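Local atomic coordinates of serine protease pet (PDB entry 4OM9), a protein that is a secreted serine protease enterotoxin of enteroaggregative Escherichia coli, an autotransporter passenger whose target is probably the cytoskeletal protein alpha-fodrin. Residues Thr54-Ala58 and Tyr166-Leu171; Tyr85-Thr91 and Leu107-Glu113. All blocks are in the same frame, centred on the assembly; numbering follows the deposited sequence.

Interaction 1. Residues Thr54-Ala58 and Tyr166-Leu171; sequences TANGA and YQADLL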
ATOM      1  N   THR A  54     -24.941  13.968  -7.761  1.00 25.79           N
ATOM      2  CA  THR A  54     -25.357  14.444  -6.451  1.00 25.09           C
ATOM      3  C   THR A  54     -25.422  13.282  -5.465  1.00 24.31           C
ATOM      4  O   THR A  54     -25.712  12.156  -5.852  1.00 24.58           O
ATOM      5  CB  THR A  54     -26.743  15.108  -6.504  1.00 25.26           C
ATOM      6  OG1 THR A  54     -27.700  14.159  -7.004  1.00 26.64           O
ATOM      7  CG2 THR A  54     -26.744  16.366  -7.424  1.00 25.62           C
ATOM      8  N   ALA A  55     -25.181  13.571  -4.190  1.00 30.89           N
ATOM      9  CA  ALA A  55     -25.310  12.597  -3.111  1.00 29.68           C
ATOM     10  C   ALA A  55     -26.593  11.790  -3.221  1.00 31.25           C
ATOM     11  O   ALA A  55     -26.588  10.576  -3.018  1.00 31.90           O
ATOM     12  CB  ALA A  55     -25.261  13.292  -1.780  1.00 28.64           C
ATOM     13  N   ASN A  56     -27.694  12.450  -3.557  1.00 25.12           N
ATOM     14  CA  ASN A  56     -28.964  11.749  -3.616  1.00 28.52           C
ATOM     15  C   ASN A  56     -29.238  11.169  -5.013  1.00 29.27           C
ATOM     16  O   ASN A  56     -30.270  10.549  -5.246  1.00 26.15           O
ATOM     17  CB  ASN A  56     -30.104  12.668  -3.168  1.00 26.33           C
ATOM     18  CG  ASN A  56     -30.520  13.645  -4.231  1.00 26.69           C
ATOM     19  OD1 ASN A  56     -29.855  13.794  -5.272  1.00 26.63           O
ATOM     20  ND2 ASN A  56     -31.631  14.351  -3.973  1.00 28.24           N
ATOM     21  N   GLY A  57     -28.324  11.420  -5.945  1.00 28.95           N
ATOM     22  CA  GLY A  57     -28.423  10.865  -7.278  1.00 26.00           C
ATOM     23  C   GLY A  57     -29.336  11.572  -8.273  1.00 28.29           C
ATOM     24  O   GLY A  57     -29.264  11.276  -9.466  1.00 30.51           O
ATOM     25  N   ALA A  58     -30.155  12.524  -7.824  1.00 31.39           N
ATOM     26  CA  ALA A  58     -31.183  13.037  -8.711  1.00 34.97           C
ATOM     27  C   ALA A  58     -30.658  14.078  -9.710  1.00 34.14           C
ATOM     28  O   ALA A  58     -31.372  14.469 -10.635  1.00 31.69           O
ATOM     29  CB  ALA A  58     -32.332  13.605  -7.906  1.00 35.71           C
ATOM     30  N   TYR A 166     -33.469   8.649  -1.648  1.00 35.46           N
ATOM     31  CA  TYR A 166     -32.511   9.754  -1.627  1.00 34.22           C
ATOM     32  C   TYR A 166     -31.413   9.632  -0.548  1.00 33.47           C
ATOM     33  O   TYR A 166     -30.777  10.632  -0.198  1.00 35.40           O
ATOM     34  CB  TYR A 166     -33.254  11.093  -1.468  1.00 30.86           C
ATOM     35  CG  TYR A 166     -34.206  11.374  -2.620  1.00 33.35           C
ATOM     36  CD1 TYR A 166     -33.801  11.188  -3.943  1.00 32.81           C
ATOM     37  CD2 TYR A 166     -35.511  11.793  -2.387  1.00 34.65           C
ATOM     38  CE1 TYR A 166     -34.652  11.433  -4.996  1.00 30.95           C
ATOM     39  CE2 TYR A 166     -36.380  12.042  -3.445  1.00 35.84           C
ATOM     40  CZ  TYR A 166     -35.943  11.863  -4.746  1.00 38.76           C
ATOM     41  OH  TYR A 166     -36.808  12.097  -5.799  1.00 38.23           O
ATOM     42  N   GLN A 167     -31.185   8.414  -0.052  1.00 38.40           N
ATOM     43  CA  GLN A 167     -30.030   8.102   0.808  1.00 41.49           C
ATOM     44  C   GLN A 167     -28.727   7.973   0.018  1.00 38.57           C
ATOM     45  O   GLN A 167     -28.614   7.155  -0.887  1.00 36.06           O
ATOM     46  CB  GLN A 167     -30.265   6.799   1.582  1.00 38.77           C
ATOM     47  CG  GLN A 167     -31.388   6.874   2.592  1.00 45.08           C
ATOM     48  CD  GLN A 167     -31.202   8.017   3.589  1.00 46.40           C
ATOM     49  OE1 GLN A 167     -30.251   8.024   4.387  1.00 46.26           O
ATOM     50  NE2 GLN A 167     -32.109   8.992   3.539  1.00 44.78           N
ATOM     51  N   ALA A 168     -27.739   8.769   0.394  1.00 29.72           N
ATOM     52  CA  ALA A 168     -26.432   8.767  -0.252  1.00 30.17           C
ATOM     53  C   ALA A 168     -25.715   7.425  -0.076  1.00 31.45           C
ATOM     54  O   ALA A 168     -25.073   6.924  -1.016  1.00 30.83           O
ATOM     55  CB  ALA A 168     -25.565   9.935   0.305  1.00 29.46           C
ATOM     56  N   ASP A 169     -25.812   6.842   1.122  1.00 33.19           N
ATOM     57  CA  ASP A 169     -25.248   5.507   1.358  1.00 32.10           C
ATOM     58  C   ASP A 169     -25.787   4.479   0.338  1.00 29.46           C
ATOM     59  O   ASP A 169     -25.092   3.548  -0.072  1.00 31.17           O
ATOM     60  CB  ASP A 169     -25.570   5.023   2.771  1.00 34.47           C
ATOM     61  CG  ASP A 169     -24.948   5.881   3.859  1.00 37.22           C
ATOM     62  OD1 ASP A 169     -23.845   6.431   3.658  1.00 35.44           O
ATOM     63  OD2 ASP A 169     -25.580   5.999   4.929  1.00 41.80           O
ATOM     64  N   LEU A 170     -27.040   4.644  -0.060  1.00 32.75           N
ATOM     65  CA  LEU A 170     -27.691   3.653  -0.916  1.00 33.30           C
ATOM     66  C   LEU A 170     -27.575   3.975  -2.398  1.00 30.53           C
ATOM     67  O   LEU A 170     -28.231   3.354  -3.228  1.00 31.50           O
ATOM     68  CB  LEU A 170     -29.155   3.522  -0.527  1.00 35.48           C
ATOM     69  CG  LEU A 170     -29.329   3.018   0.897  1.00 34.01           C
ATOM     70  CD1 LEU A 170     -30.795   3.022   1.275  1.00 34.89           C
ATOM     71  CD2 LEU A 170     -28.741   1.605   0.995  1.00 35.82           C
ATOM     72  N   LEU A 171     -26.754   4.956  -2.736  1.00 27.16           N
ATOM     73  CA  LEU A 171     -26.511   5.258  -4.137  1.00 27.70           C
ATOM     74  C   LEU A 171     -26.142   3.974  -4.884  1.00 26.70           C
ATOM     75  O   LEU A 171     -25.141   3.334  -4.578  1.00 26.81           O
ATOM     76  CB  LEU A 171     -25.411   6.318  -4.289  1.00 25.59           C
ATOM     77  CG  LEU A 171     -25.288   6.895  -5.700  1.00 28.25           C
ATOM     78  CD1 LEU A 171     -26.409   7.919  -6.005  1.00 25.91           C
ATOM     79  CD2 LEU A 171     -23.917   7.476  -5.922  1.00 25.10           C
TER
HETATM   80  O   HOH W   1     -23.642   9.321  -2.383  1.00 40.16           O
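The amide of N56 and the ring of Y166 lie alongside each other and point the same way, with their planes 34° apart. Atom ND2 of N56 is 3.8 Å from CD1 of Y166. The backbone oxygen of N56 sits at the ring edge, in plane. The methyl of A58 approaches the same ring obliquely, with CB 4.3 Å from Y166 CE1. This is packing between two type I beta turns, T54-G57 and A168-L171. One turn leads toward strand 60-63 and the other into strand 172-185. The contact brings together loops that lead into the two antiparallel sheets of the chymotrypsin-like protease domain.

N56 also forms an Asx turn. With chi1 at 78° the amide folds back over its own backbone, and OD1 reaches the backbone N of A58 at 2.9 Å. That bond is nearly straight, but the donor lies above the carbonyl plane. ND2 is hydrogen-bonded to the backbone oxygen of S79, so both ends of the amide are held.

No direct hydrogen bond crosses the contact. The oxygen of A55 instead meets CA of A168 at 3.3 Å in a CA-H...O contact, and a water lies within hydrogen-bonding distance of both A55 O and A168 O. On the buried side the CD1 methyl of L171 rests against CA of G57 at 3.8 Å.

Interaction 2. Residues Tyr85-Thr91 and Leu107-Glu113; sequences YGSTQYT and LNKYVVE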
ATOM      1  N   TYR A  85     -22.745  17.874  -2.611  1.00 31.29           N
ATOM      2  CA  TYR A  85     -21.542  17.179  -3.029  1.00 30.89           C
ATOM      3  C   TYR A  85     -20.556  17.270  -1.866  1.00 33.76           C
ATOM      4  O   TYR A  85     -20.297  18.378  -1.354  1.00 36.62           O
ATOM      5  CB  TYR A  85     -20.942  17.781  -4.294  1.00 30.49           C
ATOM      6  CG  TYR A  85     -21.886  17.943  -5.472  1.00 30.29           C
ATOM      7  CD1 TYR A  85     -22.727  19.047  -5.569  1.00 30.50           C
ATOM      8  CD2 TYR A  85     -21.911  17.014  -6.509  1.00 29.98           C
ATOM      9  CE1 TYR A  85     -23.575  19.213  -6.655  1.00 30.39           C
ATOM     10  CE2 TYR A  85     -22.759  17.173  -7.597  1.00 29.71           C
ATOM     11  CZ  TYR A  85     -23.588  18.281  -7.663  1.00 29.99           C
ATOM     12  OH  TYR A  85     -24.436  18.455  -8.746  1.00 29.97           O
ATOM     13  N   GLY A  86     -20.023  16.120  -1.448  1.00 31.33           N
ATOM     14  CA  GLY A  86     -19.194  16.055  -0.255  1.00 31.84           C
ATOM     15  C   GLY A  86     -19.860  16.719   0.931  1.00 32.47           C
ATOM     16  O   GLY A  86     -21.008  16.421   1.247  1.00 32.72           O
ATOM     17  N   SER A  87     -19.142  17.650   1.563  1.00 33.37           N
ATOM     18  CA  SER A  87     -19.634  18.361   2.738  1.00 35.23           C
ATOM     19  C   SER A  87     -20.291  19.669   2.381  1.00 34.93           C
ATOM     20  O   SER A  87     -20.405  20.540   3.228  1.00 34.30           O
ATOM     21  CB  SER A  87     -18.502  18.675   3.723  1.00 34.18           C
ATOM     22  OG  SER A  87     -17.873  17.510   4.203  1.00 34.36           O
ATOM     23  N   THR A  88     -20.682  19.846   1.127  1.00 34.06           N
ATOM     24  CA  THR A  88     -21.184  21.151   0.707  1.00 35.65           C
ATOM     25  C   THR A  88     -22.573  21.066   0.105  1.00 33.05           C
ATOM     26  O   THR A  88     -22.861  20.149  -0.673  1.00 32.85           O
ATOM     27  CB  THR A  88     -20.235  21.806  -0.302  1.00 32.81           C
ATOM     28  OG1 THR A  88     -18.890  21.735   0.202  1.00 33.00           O
ATOM     29  CG2 THR A  88     -20.643  23.268  -0.550  1.00 33.19           C
ATOM     30  N   GLN A  89     -23.421  22.022   0.491  1.00 37.55           N
ATOM     31  CA  GLN A  89     -24.789  22.150  -0.000  1.00 39.66           C
ATOM     32  C   GLN A  89     -24.898  23.219  -1.077  1.00 34.82           C
ATOM     33  O   GLN A  89     -24.372  24.308  -0.936  1.00 34.71           O
ATOM     34  CB  GLN A  89     -25.751  22.486   1.141  1.00 39.96           C
ATOM     35  CG  GLN A  89     -26.276  21.284   1.904  1.00 50.96           C
ATOM     36  CD  GLN A  89     -25.183  20.496   2.598  1.00 56.97           C
ATOM     37  OE1 GLN A  89     -25.012  19.290   2.359  1.00 58.10           O
ATOM     38  NE2 GLN A  89     -24.437  21.168   3.471  1.00 59.41           N
ATOM     39  N   TYR A  90     -25.597  22.908  -2.155  1.00 33.34           N
ATOM     40  CA  TYR A  90     -25.758  23.857  -3.231  1.00 33.32           C
ATOM     41  C   TYR A  90     -27.246  24.007  -3.558  1.00 36.31           C
ATOM     42  O   TYR A  90     -28.044  23.061  -3.414  1.00 34.13           O
ATOM     43  CB  TYR A  90     -24.983  23.417  -4.476  1.00 32.52           C
ATOM     44  CG  TYR A  90     -23.497  23.252  -4.273  1.00 32.20           C
ATOM     45  CD1 TYR A  90     -22.961  22.041  -3.831  1.00 31.83           C
ATOM     46  CD2 TYR A  90     -22.619  24.299  -4.541  1.00 32.41           C
ATOM     47  CE1 TYR A  90     -21.609  21.887  -3.654  1.00 31.67           C
ATOM     48  CE2 TYR A  90     -21.250  24.154  -4.366  1.00 32.28           C
ATOM     49  CZ  TYR A  90     -20.751  22.956  -3.918  1.00 31.91           C
ATOM     50  OH  TYR A  90     -19.390  22.814  -3.744  1.00 31.92           O
ATOM     51  N   THR A  91     -27.614  25.202  -3.999  1.00 34.28           N
ATOM     52  CA  THR A  91     -29.007  25.498  -4.262  1.00 34.94           C
ATOM     53  C   THR A  91     -29.174  25.945  -5.711  1.00 34.78           C
ATOM     54  O   THR A  91     -28.422  26.796  -6.184  1.00 34.74           O
ATOM     55  CB  THR A  91     -29.526  26.575  -3.280  1.00 36.44           C
ATOM     56  OG1 THR A  91     -29.663  25.991  -1.976  1.00 39.88           O
ATOM     57  CG2 THR A  91     -30.878  27.142  -3.734  1.00 36.92           C
ATOM     58  N   LEU A 107     -26.450  26.639 -10.097  1.00 33.35           N
ATOM     59  CA  LEU A 107     -26.389  26.535  -8.653  1.00 33.42           C
ATOM     60  C   LEU A 107     -25.884  27.846  -8.048  1.00 34.11           C
ATOM     61  O   LEU A 107     -25.169  28.601  -8.703  1.00 34.33           O
ATOM     62  CB  LEU A 107     -25.497  25.356  -8.257  1.00 32.64           C
ATOM     63  CG  LEU A 107     -25.972  23.946  -8.660  1.00 32.06           C
ATOM     64  CD1 LEU A 107     -24.887  22.908  -8.408  1.00 31.41           C
ATOM     65  CD2 LEU A 107     -27.266  23.559  -7.934  1.00 32.41           C
ATOM     66  N   ASN A 108     -26.253  28.115  -6.801  1.00 34.58           N
ATOM     67  CA  ASN A 108     -25.870  29.367  -6.133  1.00 36.08           C
ATOM     68  C   ASN A 108     -24.341  29.588  -5.990  1.00 35.20           C
ATOM     69  O   ASN A 108     -23.904  30.734  -5.950  1.00 35.92           O
ATOM     70  CB  ASN A 108     -26.512  29.444  -4.743  1.00 35.95           C
ATOM     71  CG  ASN A 108     -26.048  28.329  -3.844  1.00 35.37           C
ATOM     72  OD1 ASN A 108     -25.851  27.205  -4.301  1.00 34.55           O
ATOM     73  ND2 ASN A 108     -25.835  28.635  -2.564  1.00 40.69           N
ATOM     74  N   LYS A 109     -23.556  28.504  -5.927  1.00 37.65           N
ATOM     75  CA  LYS A 109     -22.086  28.593  -5.801  1.00 37.72           C
ATOM     76  C   LYS A 109     -21.342  27.594  -6.685  1.00 36.44           C
ATOM     77  O   LYS A 109     -21.929  26.628  -7.153  1.00 33.74           O
ATOM     78  CB  LYS A 109     -21.649  28.383  -4.344  1.00 36.49           C
ATOM     79  CG  LYS A 109     -21.903  29.585  -3.431  1.00 43.87           C
ATOM     80  CD  LYS A 109     -21.548  29.236  -1.992  1.00 43.01           C
ATOM     81  CE  LYS A 109     -20.419  30.113  -1.454  1.00 44.50           C
ATOM     82  NZ  LYS A 109     -19.922  29.585  -0.142  1.00 44.57           N
ATOM     83  N   TYR A 110     -20.055  27.839  -6.922  1.00 33.68           N
ATOM     84  CA  TYR A 110     -19.256  26.935  -7.748  1.00 33.13           C
ATOM     85  C   TYR A 110     -19.046  25.616  -7.016  1.00 32.51           C
ATOM     86  O   TYR A 110     -18.671  25.606  -5.841  1.00 32.72           O
ATOM     87  CB  TYR A 110     -17.885  27.532  -8.097  1.00 33.66           C
ATOM     88  CG  TYR A 110     -17.913  28.808  -8.891  1.00 34.44           C
ATOM     89  CD1 TYR A 110     -18.997  29.127  -9.706  1.00 34.46           C
ATOM     90  CD2 TYR A 110     -16.844  29.709  -8.821  1.00 35.31           C
ATOM     91  CE1 TYR A 110     -19.009  30.329 -10.427  1.00 38.41           C
ATOM     92  CE2 TYR A 110     -16.843  30.884  -9.534  1.00 36.18           C
ATOM     93  CZ  TYR A 110     -17.928  31.209 -10.337  1.00 41.00           C
ATOM     94  OH  TYR A 110     -17.917  32.411 -11.042  1.00 37.37           O
ATOM     95  N   VAL A 111     -19.263  24.506  -7.708  1.00 31.87           N
ATOM     96  CA  VAL A 111     -19.042  23.208  -7.087  1.00 31.41           C
ATOM     97  C   VAL A 111     -17.557  22.888  -6.921  1.00 31.51           C
ATOM     98  O   VAL A 111     -16.787  22.850  -7.883  1.00 31.56           O
ATOM     99  CB  VAL A 111     -19.713  22.092  -7.878  1.00 30.82           C
ATOM    100  CG1 VAL A 111     -19.367  20.709  -7.263  1.00 30.47           C
ATOM    101  CG2 VAL A 111     -21.203  22.319  -7.875  1.00 30.86           C
ATOM    102  N   VAL A 112     -17.168  22.633  -5.687  1.00 31.68           N
ATOM    103  CA  VAL A 112     -15.771  22.408  -5.382  1.00 31.96           C
ATOM    104  C   VAL A 112     -15.394  20.916  -5.519  1.00 31.54           C
ATOM    105  O   VAL A 112     -14.258  20.599  -5.862  1.00 31.75           O
ATOM    106  CB  VAL A 112     -15.461  22.955  -3.964  1.00 32.53           C
ATOM    107  CG1 VAL A 112     -14.258  22.307  -3.351  1.00 33.11           C
ATOM    108  CG2 VAL A 112     -15.259  24.451  -4.027  1.00 33.40           C
ATOM    109  N   GLU A 113     -16.349  20.015  -5.301  1.00 31.09           N
ATOM    110  CA  GLU A 113     -16.038  18.565  -5.169  1.00 30.85           C
ATOM    111  C   GLU A 113     -15.744  17.809  -6.460  1.00 30.54           C
ATOM    112  O   GLU A 113     -15.009  16.829  -6.434  1.00 30.60           O
ATOM    113  CB  GLU A 113     -17.180  17.833  -4.449  1.00 30.66           C
ATOM    114  CG  GLU A 113     -17.359  18.230  -2.976  1.00 31.13           C
ATOM    115  CD  GLU A 113     -17.809  19.690  -2.774  1.00 31.42           C
ATOM    116  OE1 GLU A 113     -18.189  20.368  -3.761  1.00 31.25           O
ATOM    117  OE2 GLU A 113     -17.769  20.151  -1.611  1.00 31.93           O
TER
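A tight beta hairpin with a type II' turn, Y85-T88, is gripped by the loop that leaves strand 102-107, and E113 of that loop sits beside the turn. The E113 chain bends at chi2 (66°), which turns the carboxylate back toward the hairpin. T88 OG1 donates to E113 OE2 at 2.7 Å, from the syn side and slightly out of the carboxylate plane. Y90 OH donates to E113 OE1, also at 2.7 Å, on the syn lone pair. The Y90 ring stands almost perpendicular to the carboxylate, at 82°. Both oxygens are thus engaged, and OE2 has a further donor in Y398 OH. The hydroxyl of T88 is also bonded to K380 NZ, whose charge would probably stabilise the carboxylate.

The Y90 ring reaches across the loop. V111 CG2 sits over the centre of one face in a CH-pi contact, 4.0 Å from the centroid. Y110 O lies at the ring edge, 3.3 Å from CE2. L107 CD1 packs on CB of Y90. The other methyl of V111, CG1, lies over the Y85 ring, nearer its border than its middle.

At the far end N108 pairs with T91 twice. Its backbone N donates to T91 O at 2.6 Å, and its OD1 accepts from T91 N at 2.7 Å. The side-chain oxygen thus takes a role usually filled by a backbone carbonyl, just where the chain leaves the strand pair 88-97 and 102-107.

Beyond the loop lies the beta-helix. K109 NZ is hydrogen-bonded to A360 O and forms a salt bridge with D359. Y110 O accepts from H362 ND1, and the side chains of T88, K109 and V112 touch strand 361-364.

Overall arrangement
Both contacts belong to the protease domain, and interaction 2 is nested inside the loop closed by interaction 1. They lie about 15 Å apart, centre to centre. They meet where CG2 of T54 packs against OH of Y85, at 3.4 Å; this hydroxyl is hydrogen-bonded to OE1 of Q83. Interaction 1 is the smaller and only partly buried. It joins two turns by van der Waals packing, a CA-H...O contact and a water, and lies between loops that lead into the two sheets. Interaction 2 is buried and fastened by four direct hydrogen bonds, two of them to a carboxylate. It lies where a loop folds back on the five-stranded sheet and faces the beta-helix, whose K380 and Y398 add to its polar network.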